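Local coordinates for competence/damage-inducible protein CinA (Agrobacterium tumefaciens, PDB 2A9S) that is of unknown cellular role but belongs to the CinA competence/damage-inducible family, in which some relatives are nicotinamide mononucleotide deamidases, at residues E11-R16 with M161-N166; D20-G25 with S49-D54; V28-S33 with G41-I46; G37-A42 with T157-L162; V124-K129 with L152-T157. All blocks are in the same frame, centred on the assembly; numbering follows the deposited sequence.

Interaction 1 of 5, residues E11-R16 with M161-N166; sequences EELARR and MLIALN
Arg16 lays one face of its guanidinium group over the branch methyl of Ile163: CG2 sits 3.5 Å above the plane, over its centre, so the flat, weakly hydrated face of the cation meets a hydrocarbon while its N-H groups, which lie in the plane, can point elsewhere. The reach comes from CG standing anti to the backbone N (chi1 165°) and a chain extended as far as NE. Its aliphatic part is used as well, with Arg16 CD 4.0 Å from Ile163 CD1. The two side chains are nearly perpendicular, and so are Leu13 and Ile163, where Leu13 CD2 comes to 3.7 Å from Ile163 CD1. A beta-branched isoleucine suits this place because CG2 can lie against the guanidinium face while CD1 meets both Leu13 CD2 and the aliphatic part of Arg16. Arg16 NE also has a long, weak ion pair with Asp20. On another side of the same helix, Arg15 NH1 bonds Glu11 OE2 at 3.0 Å, one turn apart. The contact joins helix 8-24 to helix 147-167: Ile163 also packs on Ile17, Leu13 on Leu159, and Leu162 and Leu165 rest on Phe102 of strand 102-108.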
# COMPACT_ATOMS: atom_id res chain seq x y z
N GLU A 11 7.54 -13.48 -5.47
CA GLU A 11 6.40 -14.31 -5.10
C GLU A 11 6.78 -15.49 -4.18
O GLU A 11 6.08 -15.75 -3.17
CB GLU A 11 5.70 -14.81 -6.34
CG GLU A 11 4.40 -15.43 -6.02
CD GLU A 11 3.84 -16.15 -7.21
OE1 GLU A 11 4.06 -15.67 -8.35
OE2 GLU A 11 3.18 -17.20 -6.99
N GLU A 12 7.89 -16.18 -4.50
CA GLU A 12 8.45 -17.25 -3.62
C GLU A 12 8.70 -16.73 -2.20
O GLU A 12 8.34 -17.38 -1.20
CB GLU A 12 9.76 -17.84 -4.22
CG GLU A 12 10.29 -19.12 -3.53
CD GLU A 12 11.65 -19.71 -4.07
OE1 GLU A 12 12.56 -18.96 -4.58
OE2 GLU A 12 11.83 -20.95 -3.92
N LEU A 13 9.32 -15.54 -2.11
CA LEU A 13 9.64 -14.98 -0.79
C LEU A 13 8.35 -14.65 -0.01
O LEU A 13 8.25 -14.97 1.19
CB LEU A 13 10.57 -13.76 -0.89
CG LEU A 13 12.04 -13.97 -1.33
CD1 LEU A 13 12.59 -12.61 -1.79
CD2 LEU A 13 12.89 -14.55 -0.21
N ALA A 14 7.39 -14.01 -0.68
CA ALA A 14 6.11 -13.69 -0.07
C ALA A 14 5.42 -14.97 0.42
O ALA A 14 4.90 -15.05 1.55
CB ALA A 14 5.22 -12.90 -1.07
N ARG A 15 5.49 -16.01 -0.42
CA ARG A 15 4.85 -17.29 -0.08
C ARG A 15 5.52 -17.88 1.16
O ARG A 15 4.81 -18.39 2.02
CB ARG A 15 4.98 -18.29 -1.24
CG ARG A 15 3.99 -19.48 -1.11
CD ARG A 15 3.82 -20.24 -2.42
NE ARG A 15 3.29 -19.38 -3.50
CZ ARG A 15 2.02 -19.01 -3.63
NH1 ARG A 15 1.66 -18.23 -4.65
NH2 ARG A 15 1.09 -19.41 -2.77
N ARG A 16 6.85 -17.76 1.26
CA ARG A 16 7.60 -18.27 2.42
C ARG A 16 7.15 -17.56 3.71
O ARG A 16 6.90 -18.20 4.74
CB ARG A 16 9.12 -18.15 2.21
CG ARG A 16 9.88 -18.34 3.52
CD ARG A 16 11.30 -18.80 3.32
NE ARG A 16 11.92 -19.05 4.62
CZ ARG A 16 13.24 -19.12 4.81
NH1 ARG A 16 14.06 -18.96 3.78
NH2 ARG A 16 13.74 -19.34 6.02
N MET A 161 14.46 -9.46 4.51
CA MET A 161 14.62 -8.97 5.87
C MET A 161 13.54 -9.43 6.84
O MET A 161 13.86 -9.74 8.00
CB MET A 161 14.74 -7.45 5.88
CG MET A 161 16.01 -6.94 5.22
SD MET A 161 16.01 -5.15 5.01
CE MET A 161 15.99 -4.56 6.71
N LEU A 162 12.27 -9.45 6.41
CA LEU A 162 11.20 -10.02 7.25
C LEU A 162 11.53 -11.46 7.64
O LEU A 162 11.39 -11.86 8.82
CB LEU A 162 9.85 -9.95 6.54
CG LEU A 162 9.19 -8.58 6.59
CD1 LEU A 162 7.89 -8.61 5.70
CD2 LEU A 162 8.86 -8.21 8.03
N ILE A 163 11.95 -12.25 6.66
CA ILE A 163 12.36 -13.64 6.93
C ILE A 163 13.49 -13.68 7.95
O ILE A 163 13.41 -14.44 8.92
CB ILE A 163 12.73 -14.39 5.64
CG1 ILE A 163 11.50 -14.54 4.77
CG2 ILE A 163 13.37 -15.79 5.98
CD1 ILE A 163 11.76 -14.79 3.27
N ALA A 164 14.51 -12.84 7.75
CA ALA A 164 15.67 -12.81 8.65
C ALA A 164 15.30 -12.39 10.07
O ALA A 164 15.80 -12.98 11.05
CB ALA A 164 16.75 -11.90 8.10
N LEU A 165 14.43 -11.38 10.18
CA LEU A 165 13.97 -10.88 11.48
C LEU A 165 13.21 -11.98 12.22
O LEU A 165 13.41 -12.13 13.43
CB LEU A 165 13.10 -9.63 11.34
CG LEU A 165 12.62 -8.94 12.63
CD1 LEU A 165 13.76 -8.21 13.32
CD2 LEU A 165 11.49 -7.96 12.29
N ASN A 166 12.39 -12.76 11.50
CA ASN A 166 11.73 -13.91 12.13
C ASN A 166 12.68 -15.02 12.61
O ASN A 166 12.50 -15.57 13.70
CB ASN A 166 10.70 -14.53 11.21
CG ASN A 166 9.93 -15.67 11.89
OD1 ASN A 166 9.53 -15.56 13.06
ND2 ASN A 166 9.73 -16.76 11.18

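Interaction 2 of 5, residues D20-G25 with S49-D54; sequences DFTPLG and SSAVVD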
# COMPACT_ATOMS: atom_id res chain seq x y z
N ASP A 20 5.37 -19.52 6.73
CA ASP A 20 6.08 -19.57 8.01
C ASP A 20 5.30 -18.88 9.13
O ASP A 20 5.19 -19.41 10.25
CB ASP A 20 7.48 -18.96 7.88
CG ASP A 20 8.52 -19.94 7.33
OD1 ASP A 20 8.28 -21.17 7.26
OD2 ASP A 20 9.63 -19.46 7.00
N PHE A 21 4.77 -17.68 8.84
CA PHE A 21 4.22 -16.85 9.90
C PHE A 21 2.87 -17.41 10.35
O PHE A 21 2.47 -17.22 11.50
CB PHE A 21 4.08 -15.40 9.44
CG PHE A 21 5.39 -14.65 9.39
CD1 PHE A 21 6.60 -15.30 9.24
CD2 PHE A 21 5.39 -13.26 9.46
CE1 PHE A 21 7.80 -14.58 9.18
CE2 PHE A 21 6.58 -12.54 9.40
CZ PHE A 21 7.78 -13.19 9.26
N THR A 22 2.16 -18.08 9.45
CA THR A 22 0.80 -18.55 9.81
C THR A 22 0.83 -19.51 11.04
O THR A 22 0.14 -19.24 12.03
CB THR A 22 0.01 -19.14 8.61
OG1 THR A 22 -0.21 -18.12 7.59
CG2 THR A 22 -1.34 -19.68 9.10
N PRO A 23 1.60 -20.63 10.97
CA PRO A 23 1.62 -21.53 12.15
C PRO A 23 2.28 -20.93 13.39
O PRO A 23 2.02 -21.40 14.50
CB PRO A 23 2.41 -22.75 11.66
CG PRO A 23 3.28 -22.22 10.54
CD PRO A 23 2.38 -21.19 9.85
N LEU A 24 3.13 -19.93 13.19
CA LEU A 24 3.72 -19.19 14.28
C LEU A 24 2.78 -18.14 14.91
O LEU A 24 3.08 -17.59 15.98
CB LEU A 24 5.06 -18.58 13.83
CG LEU A 24 6.23 -19.54 13.55
CD1 LEU A 24 7.39 -18.83 12.84
CD2 LEU A 24 6.70 -20.16 14.85
N GLY A 25 1.66 -17.86 14.24
CA GLY A 25 0.67 -16.87 14.72
C GLY A 25 1.22 -15.46 14.64
O GLY A 25 0.86 -14.59 15.45
N SER A 49 -2.82 -14.96 2.91
CA SER A 49 -2.13 -13.78 3.45
C SER A 49 -2.93 -12.94 4.48
O SER A 49 -2.35 -12.23 5.30
CB SER A 49 -1.60 -12.91 2.32
OG SER A 49 -2.65 -12.42 1.52
N SER A 50 -4.25 -13.05 4.45
CA SER A 50 -5.12 -12.35 5.39
C SER A 50 -4.82 -12.77 6.84
O SER A 50 -5.06 -11.99 7.75
CB SER A 50 -6.58 -12.64 5.08
OG SER A 50 -6.74 -14.04 4.97
N ALA A 51 -4.25 -13.95 7.03
CA ALA A 51 -3.90 -14.40 8.38
C ALA A 51 -2.70 -13.66 8.94
O ALA A 51 -2.50 -13.64 10.17
CB ALA A 51 -3.60 -15.90 8.37
N VAL A 52 -1.91 -13.06 8.05
CA VAL A 52 -0.56 -12.58 8.40
C VAL A 52 -0.43 -11.06 8.22
O VAL A 52 0.25 -10.41 9.00
CB VAL A 52 0.52 -13.30 7.54
CG1 VAL A 52 1.94 -12.66 7.71
CG2 VAL A 52 0.55 -14.80 7.85
N VAL A 53 -1.05 -10.51 7.19
CA VAL A 53 -0.84 -9.10 6.91
C VAL A 53 -1.84 -8.26 7.71
O VAL A 53 -3.05 -8.36 7.52
CB VAL A 53 -0.90 -8.80 5.39
CG1 VAL A 53 -0.67 -7.32 5.17
CG2 VAL A 53 0.13 -9.59 4.62
N ASP A 54 -1.33 -7.46 8.63
CA ASP A 54 -2.20 -6.71 9.52
C ASP A 54 -2.64 -5.41 8.86
O ASP A 54 -3.84 -5.23 8.62
CB ASP A 54 -1.52 -6.47 10.85
CG ASP A 54 -2.42 -5.75 11.85
OD1 ASP A 54 -3.51 -6.30 12.15
OD2 ASP A 54 -2.03 -4.65 12.32
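Phe21 and Val52 supply the apolar part of this contact. Phe21 CB lies 3.9 Å from Val52 CG1, and ring atom CD2 is also 3.9 Å from Val52 CG1, the methyl approaching the ring obliquely. Although Phe21 leaves its backbone in the direction of Val52, its ring swings away and meets the ring of Phe102 with the planes inclined at about 60°. The valine divides its work between its branches: CG1 faces the phenylalanine, whereas CG2 also reaches Thr22, at 3.4 Å from Thr22 OG1. Ala51 CB, 4.1 Å from Thr22 OG1, adds a small, looser touch near the surface.

No hydrogen bond crosses between the segments. The threonine hydroxyl is instead held inside its own helix, with OG1 beside the backbone N (chi1 -63°) and bonded to Ile18 O, a use that lets a polar residue stand against a valine.

Backbone bonds shape both sides. Gly25 ends the helix in a Schellman motif, its positive phi of 68° being easy for a residue without a side chain, and Gly25 N bonds Thr22 O at 3.0 Å. In the other segment, Ser49 O accepts from both Val52 N and Val53 N, closing the 3-10 turn of residues 49-51 just before the chain enters its strand.

Val52 also packs on Ile18 of helix 8-24 and on Val28, and backbone bonds from Val52 and Asp54 to Val28 tie the segment to strand 28-32. The end of helix 8-24 is thus set against the start of strand 53-59, outermost in the sheet of this chain.

Interaction 3 of 5, residues V28-S33 with G41-I46; sequences VSTAES and GALTEI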
# COMPACT_ATOMS: atom_id res chain seq x y z
N VAL A 28 2.42 -9.09 10.21
CA VAL A 28 3.35 -8.09 9.71
C VAL A 28 2.61 -6.80 9.35
O VAL A 28 1.43 -6.84 8.94
CB VAL A 28 4.12 -8.61 8.45
CG1 VAL A 28 3.15 -9.01 7.34
CG2 VAL A 28 5.16 -7.58 7.96
N SER A 29 3.30 -5.69 9.50
CA SER A 29 2.80 -4.43 8.95
C SER A 29 3.90 -3.82 8.12
O SER A 29 5.08 -4.11 8.33
CB SER A 29 2.35 -3.47 10.04
OG SER A 29 3.41 -3.09 10.88
N THR A 30 3.51 -2.99 7.16
CA THR A 30 4.49 -2.44 6.24
C THR A 30 4.35 -0.94 6.26
O THR A 30 3.24 -0.42 6.44
CB THR A 30 4.24 -2.98 4.79
OG1 THR A 30 2.96 -2.55 4.33
CG2 THR A 30 4.20 -4.53 4.78
N ALA A 31 5.46 -0.25 6.03
CA ALA A 31 5.47 1.20 5.95
C ALA A 31 6.28 1.55 4.72
O ALA A 31 7.47 1.26 4.70
CB ALA A 31 6.12 1.79 7.18
N GLU A 32 5.67 2.18 3.72
CA GLU A 32 6.32 2.24 2.42
C GLU A 32 6.37 3.66 1.89
O GLU A 32 5.36 4.35 1.81
CB GLU A 32 5.58 1.36 1.41
CG GLU A 32 5.40 -0.08 1.90
CD GLU A 32 4.80 -0.96 0.87
OE1 GLU A 32 5.29 -0.91 -0.28
OE2 GLU A 32 3.87 -1.72 1.25
N SER A 33 7.55 4.08 1.49
CA SER A 33 7.67 5.34 0.81
C SER A 33 7.84 4.98 -0.69
O SER A 33 6.82 4.89 -1.46
CB SER A 33 8.80 6.14 1.48
OG SER A 33 8.86 7.50 1.05
N GLY A 41 1.50 -5.27 -1.47
CA GLY A 41 0.95 -5.85 -2.70
C GLY A 41 1.50 -7.26 -2.93
O GLY A 41 0.76 -8.22 -3.16
N ALA A 42 2.82 -7.39 -2.83
CA ALA A 42 3.47 -8.68 -3.00
C ALA A 42 3.03 -9.71 -1.96
O ALA A 42 2.70 -10.82 -2.31
CB ALA A 42 4.99 -8.53 -3.04
N LEU A 43 2.99 -9.33 -0.69
CA LEU A 43 2.54 -10.25 0.36
C LEU A 43 1.09 -10.72 0.14
O LEU A 43 0.76 -11.90 0.40
CB LEU A 43 2.64 -9.59 1.72
CG LEU A 43 4.10 -9.46 2.20
CD1 LEU A 43 4.14 -8.40 3.28
CD2 LEU A 43 4.63 -10.80 2.75
N THR A 44 0.24 -9.82 -0.36
CA THR A 44 -1.18 -10.14 -0.46
C THR A 44 -1.50 -10.82 -1.80
O THR A 44 -2.65 -11.15 -2.07
CB THR A 44 -2.06 -8.93 -0.21
OG1 THR A 44 -1.73 -7.90 -1.13
CG2 THR A 44 -1.86 -8.37 1.22
N GLU A 45 -0.48 -11.07 -2.63
CA GLU A 45 -0.66 -11.98 -3.78
C GLU A 45 -0.90 -13.45 -3.34
O GLU A 45 -1.48 -14.25 -4.08
CB GLU A 45 0.56 -11.90 -4.71
CG GLU A 45 0.51 -10.66 -5.63
CD GLU A 45 -0.62 -10.77 -6.67
OE1 GLU A 45 -0.54 -11.61 -7.63
OE2 GLU A 45 -1.58 -9.98 -6.54
N ILE A 46 -0.50 -13.77 -2.11
CA ILE A 46 -0.54 -15.12 -1.58
C ILE A 46 -1.88 -15.46 -0.89
O ILE A 46 -2.31 -14.77 0.05
CB ILE A 46 0.63 -15.33 -0.61
CG1 ILE A 46 1.97 -14.86 -1.25
CG2 ILE A 46 0.64 -16.77 -0.03
CD1 ILE A 46 2.37 -15.57 -2.50
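Thr30, whose methyl meets Leu43, turns its hydroxyl to a carboxylate gripped by several groups. Thr30 OG1 gives a weak bond to Glu32 OE2 at 3.3 Å, and the same oxygen accepts from the backbone N of Ala40. The other oxygen, OE1, takes the N-H of Ile39 and the hydroxyl of Thr35, with a weak bond from Gly37 N. A glutamate suits this strand end because its two oxygens can receive the N-H groups at the start of helix 38-43, which have no carbonyl of a preceding turn to bond, and this buried carboxylate is thereby well supplied with donors.

The direct touch between the segments is apolar and light. Leu43 CD1 lies 4.2 Å from Thr30 CG2, the two side chains passing each other with opposite headings. With OG1 of Thr30 between its backbone N and carbonyl carbon (chi1 63°), one branch is free to serve Glu32 while CG2 is turned to the leucine. Val28 CG1 is likewise 4.2 Å from Leu43 CD1, though Val28 has two conformers and this detail is less certain. Leucine, long and flexible, reaches from the helix to the strand, and it also packs on Ile17 and Leu159.

From Leu43 to Ile46 the chain makes a type I turn, and Glu45 within it forms a salt bridge with Arg151 of the second subunit. Strand 28-32, helix 38-43 and strand 53-59 form a beta-alpha-beta crossover between neighbouring parallel strands, in which Leu43 packs the connecting helix on the first strand.

Interaction 4 of 5, residues G37-A42 with T157-L162; sequences GLIAGA and TALEML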
# COMPACT_ATOMS: atom_id res chain seq x y z
N GLY A 37 3.42 0.83 -1.90
CA GLY A 37 2.40 -0.18 -1.59
C GLY A 37 2.71 -1.56 -2.16
O GLY A 37 1.98 -2.52 -1.86
N LEU A 38 3.75 -1.68 -3.00
CA LEU A 38 4.09 -2.96 -3.63
C LEU A 38 4.59 -4.02 -2.65
O LEU A 38 4.53 -5.19 -2.98
CB LEU A 38 5.12 -2.80 -4.75
CG LEU A 38 4.67 -1.91 -5.91
CD1 LEU A 38 5.79 -1.81 -6.99
CD2 LEU A 38 3.35 -2.45 -6.50
N ILE A 39 5.07 -3.61 -1.47
CA ILE A 39 5.49 -4.64 -0.51
C ILE A 39 4.25 -5.36 0.03
O ILE A 39 4.17 -6.61 -0.00
CB ILE A 39 6.37 -4.10 0.66
CG1 ILE A 39 7.66 -3.44 0.13
CG2 ILE A 39 6.69 -5.27 1.64
CD1 ILE A 39 8.50 -2.84 1.22
N ALA A 40 3.29 -4.57 0.56
CA ALA A 40 1.98 -5.13 0.94
C ALA A 40 1.35 -5.85 -0.27
O ALA A 40 0.75 -6.91 -0.09
CB ALA A 40 1.05 -4.06 1.49
N GLY A 41 1.50 -5.27 -1.47
CA GLY A 41 0.95 -5.85 -2.70
C GLY A 41 1.50 -7.26 -2.93
O GLY A 41 0.76 -8.22 -3.16
N ALA A 42 2.82 -7.39 -2.83
CA ALA A 42 3.47 -8.68 -3.00
C ALA A 42 3.03 -9.71 -1.96
O ALA A 42 2.70 -10.82 -2.31
CB ALA A 42 4.99 -8.53 -3.04
N THR A 157 14.37 -7.18 -1.20
CA THR A 157 15.18 -7.04 0.02
C THR A 157 14.29 -6.95 1.27
O THR A 157 14.63 -7.53 2.30
CB THR A 157 16.10 -5.82 -0.08
OG1 THR A 157 16.87 -5.89 -1.30
CG2 THR A 157 17.04 -5.73 1.15
N ALA A 158 13.18 -6.21 1.18
CA ALA A 158 12.22 -6.06 2.28
C ALA A 158 11.72 -7.43 2.75
O ALA A 158 11.69 -7.73 3.97
CB ALA A 158 11.06 -5.21 1.80
N LEU A 159 11.38 -8.29 1.79
CA LEU A 159 10.88 -9.64 2.11
C LEU A 159 11.97 -10.52 2.72
O LEU A 159 11.71 -11.22 3.71
CB LEU A 159 10.22 -10.28 0.87
CG LEU A 159 9.01 -9.49 0.31
CD1 LEU A 159 8.42 -10.28 -0.84
CD2 LEU A 159 7.91 -9.15 1.36
N GLU A 160 13.18 -10.44 2.17
CA GLU A 160 14.36 -11.11 2.73
C GLU A 160 14.58 -10.75 4.20
O GLU A 160 14.81 -11.63 5.05
CB GLU A 160 15.62 -10.78 1.91
CG GLU A 160 15.58 -11.44 0.52
CD GLU A 160 16.70 -10.94 -0.40
OE1 GLU A 160 17.37 -9.93 -0.06
OE2 GLU A 160 16.90 -11.56 -1.47
N MET A 161 14.46 -9.46 4.51
CA MET A 161 14.62 -8.97 5.87
C MET A 161 13.54 -9.43 6.84
O MET A 161 13.86 -9.74 8.00
CB MET A 161 14.74 -7.45 5.88
CG MET A 161 16.01 -6.94 5.22
SD MET A 161 16.01 -5.15 5.01
CE MET A 161 15.99 -4.56 6.71
N LEU A 162 12.27 -9.45 6.41
CA LEU A 162 11.20 -10.02 7.25
C LEU A 162 11.53 -11.46 7.64
O LEU A 162 11.39 -11.86 8.82
CB LEU A 162 9.85 -9.95 6.54
CG LEU A 162 9.19 -8.58 6.59
CD1 LEU A 162 7.89 -8.61 5.70
CD2 LEU A 162 8.86 -8.21 8.03
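Ile39 and Ala158 mark the nearest backbone approach, their CA atoms 7.4 Å apart, where two short helical segments cross. The axes of 38-42 and 157-162 pass at 10.8 Å with a signed crossing angle of -63°, so the helices share a compact patch and then diverge. Gly37 stands at the N-cap of the first; its phi of 113° would jam a side chain against the preceding carbonyl oxygen, which explains a glycine here. From it the helix starts with Gly41 N bonded to Gly37 O at 2.8 Å.

Both helices belong to one layer of an alpha/beta fold, lying over the same face of its mixed sheet: Ile39 also touches Val106, and Ala158 Val104, both on strand 102-108. Helix 38-43 is the connection of a beta-alpha-beta unit, whereas 147-167 is the long last helix of the chain.

At the crossing the small Ala158 is matched by the larger Ile39. The isoleucine chain runs out through CG1 to its delta methyl, and Ile39 CD1 comes to 3.5 Å from Ala158 CB, a close methyl-to-methyl touch that a short alanine allows. Its other branch stands anti to the backbone N, bringing Ile39 CG2 to 4.1 Å from Leu159 CD2, the two side chains running antiparallel. Leu159 does not start out toward the other helix, but its end comes closer, and its second methyl, CD1, is 4.4 Å from Ala42 CB. Leu159 further packs on Ile10, Leu13 and Ile17 of helix 8-24; Ala40 touches Tyr60 of the second subunit.

Interaction 5 of 5, residues V124-K129 with L152-T157; sequences VHLATK and LATVRT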
# COMPACT_ATOMS: atom_id res chain seq x y z
N VAL A 124 18.42 3.08 -1.05
CA VAL A 124 17.20 2.74 -0.32
C VAL A 124 17.63 2.32 1.09
O VAL A 124 18.56 1.53 1.24
CB VAL A 124 16.40 1.57 -0.97
CG1 VAL A 124 15.16 1.16 -0.09
CG2 VAL A 124 15.97 1.89 -2.41
N HIS A 125 16.96 2.86 2.09
CA HIS A 125 17.17 2.45 3.48
C HIS A 125 15.99 1.55 3.87
O HIS A 125 14.83 1.93 3.68
CB HIS A 125 17.25 3.67 4.39
CG HIS A 125 18.58 4.38 4.31
ND1 HIS A 125 19.70 3.92 4.96
CD2 HIS A 125 18.97 5.45 3.59
CE1 HIS A 125 20.72 4.71 4.68
NE2 HIS A 125 20.30 5.66 3.86
N LEU A 126 16.30 0.37 4.40
CA LEU A 126 15.27 -0.58 4.84
C LEU A 126 15.51 -0.89 6.30
O LEU A 126 16.67 -1.04 6.75
CB LEU A 126 15.29 -1.88 4.02
CG LEU A 126 15.13 -1.81 2.50
CD1 LEU A 126 16.50 -1.64 1.82
CD2 LEU A 126 14.44 -3.06 2.00
N ALA A 127 14.41 -1.01 7.05
CA ALA A 127 14.51 -1.35 8.48
C ALA A 127 13.37 -2.29 8.81
O ALA A 127 12.24 -2.10 8.34
CB ALA A 127 14.46 -0.11 9.34
N THR A 128 13.66 -3.31 9.61
CA THR A 128 12.61 -4.15 10.18
C THR A 128 12.71 -4.14 11.70
O THR A 128 13.83 -4.16 12.25
CB THR A 128 12.68 -5.59 9.66
OG1 THR A 128 13.99 -6.13 9.93
CG2 THR A 128 12.44 -5.65 8.16
N LYS A 129 11.57 -4.10 12.38
CA LYS A 129 11.58 -4.12 13.85
C LYS A 129 10.61 -5.16 14.43
O LYS A 129 9.58 -5.46 13.82
CB LYS A 129 11.30 -2.73 14.41
CG LYS A 129 11.47 -2.62 15.93
CD LYS A 129 11.38 -1.19 16.40
CE LYS A 129 11.61 -1.17 17.92
NZ LYS A 129 11.81 0.22 18.40
N LEU A 152 11.10 -2.97 -7.40
CA LEU A 152 11.02 -4.43 -7.25
C LEU A 152 12.22 -4.94 -6.45
O LEU A 152 12.08 -5.85 -5.63
CB LEU A 152 10.88 -5.13 -8.60
CG LEU A 152 9.51 -4.84 -9.27
CD1 LEU A 152 9.52 -5.43 -10.66
CD2 LEU A 152 8.36 -5.38 -8.40
N ALA A 153 13.41 -4.38 -6.69
CA ALA A 153 14.61 -4.74 -5.95
C ALA A 153 14.40 -4.48 -4.45
O ALA A 153 14.77 -5.30 -3.59
CB ALA A 153 15.82 -3.90 -6.44
N THR A 154 13.74 -3.36 -4.16
CA THR A 154 13.41 -3.02 -2.77
C THR A 154 12.42 -4.02 -2.14
O THR A 154 12.61 -4.45 -0.98
CB THR A 154 12.88 -1.55 -2.66
OG1 THR A 154 13.90 -0.65 -3.11
CG2 THR A 154 12.51 -1.18 -1.19
N VAL A 155 11.39 -4.39 -2.89
CA VAL A 155 10.41 -5.39 -2.42
C VAL A 155 11.14 -6.67 -2.05
O VAL A 155 10.96 -7.20 -0.94
CB VAL A 155 9.26 -5.67 -3.46
CG1 VAL A 155 8.43 -6.87 -3.01
CG2 VAL A 155 8.34 -4.40 -3.67
N ARG A 156 12.01 -7.15 -2.95
CA ARG A 156 12.80 -8.34 -2.68
C ARG A 156 13.58 -8.23 -1.34
O ARG A 156 13.46 -9.08 -0.43
CB ARG A 156 13.77 -8.61 -3.84
CG ARG A 156 14.66 -9.87 -3.55
CD ARG A 156 15.60 -10.17 -4.69
NE ARG A 156 14.87 -10.50 -5.90
CZ ARG A 156 14.82 -9.71 -6.97
NH1 ARG A 156 15.51 -8.56 -6.98
NH2 ARG A 156 14.10 -10.06 -8.04
N THR A 157 14.37 -7.18 -1.20
CA THR A 157 15.18 -7.04 0.02
C THR A 157 14.29 -6.95 1.27
O THR A 157 14.63 -7.53 2.30
CB THR A 157 16.10 -5.82 -0.08
OG1 THR A 157 16.87 -5.89 -1.30
CG2 THR A 157 17.04 -5.73 1.15
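Val124 and Thr154 are brought tip to tip by their first torsions: the valine has CG1 anti to its backbone N (chi1 175°), and Thr154 OG1 stands beside its own backbone N (chi1 -61°), which puts CG2 anti to that N. Both valine methyls then lie against the hydroxyl oxygen, Val124 CG2 at 3.4 Å from Thr154 OG1, and Val124 CG1 also meets the threonine methyl, 3.7 Å from Thr154 CG2. Leu126 fills the next step along the strand. Its CD2 reaches Thr154 and Thr157, about one turn apart, lying 3.8 Å from Thr157 CG2 and equally 3.8 Å from Thr154 O; the leucine stands roughly square to the Thr157 side chain.

Strand 124-129 and helix 152-157 run in roughly the same direction, their axes 10.0 Å apart and 24° from parallel, which lets successive inward residues of the strand meet residues a helical turn apart. Val124 and Leu126 both face this helix, whereas His125 and Ala127 pack on Ala87 of helix 84-96 across the sheet.

No hydrogen bond spans the contact. Thr154 OG1 is engaged with Ile150 O in its own helix and Thr157 OG1 with Tyr142 OH. Because the hydroxyls have these partners, threonine can take a buried place here, and helix and sheet are joined by van der Waals packing of valine and leucine methyls on threonine methyls and on oxygens.

Overall arrangement
Interactions 3, 4 and 5 form the buried core, where helices 38-43 and 147-167 pack on the sheet and on each other; the touch is purely apolar in 3 and 4, while in 5 methyls also lie on threonine oxygens. Interactions 1 and 2 lie nearer the surface, their centres about 12 and 17 Å from that of the chain, and both hold helix 8-24; accordingly they mix hydrocarbon with an arginine face or a threonine hydroxyl. Helix 147-167 serves interactions 5, 4 and 1 in turn. Interactions 2 and 3 meet where the backbone of Val28 bonds to Val52 and Asp54, and Glu32 ties interaction 3 to interaction 4. The second subunit touches interactions 2, 3 and 4 and, through Leu152, interaction 5.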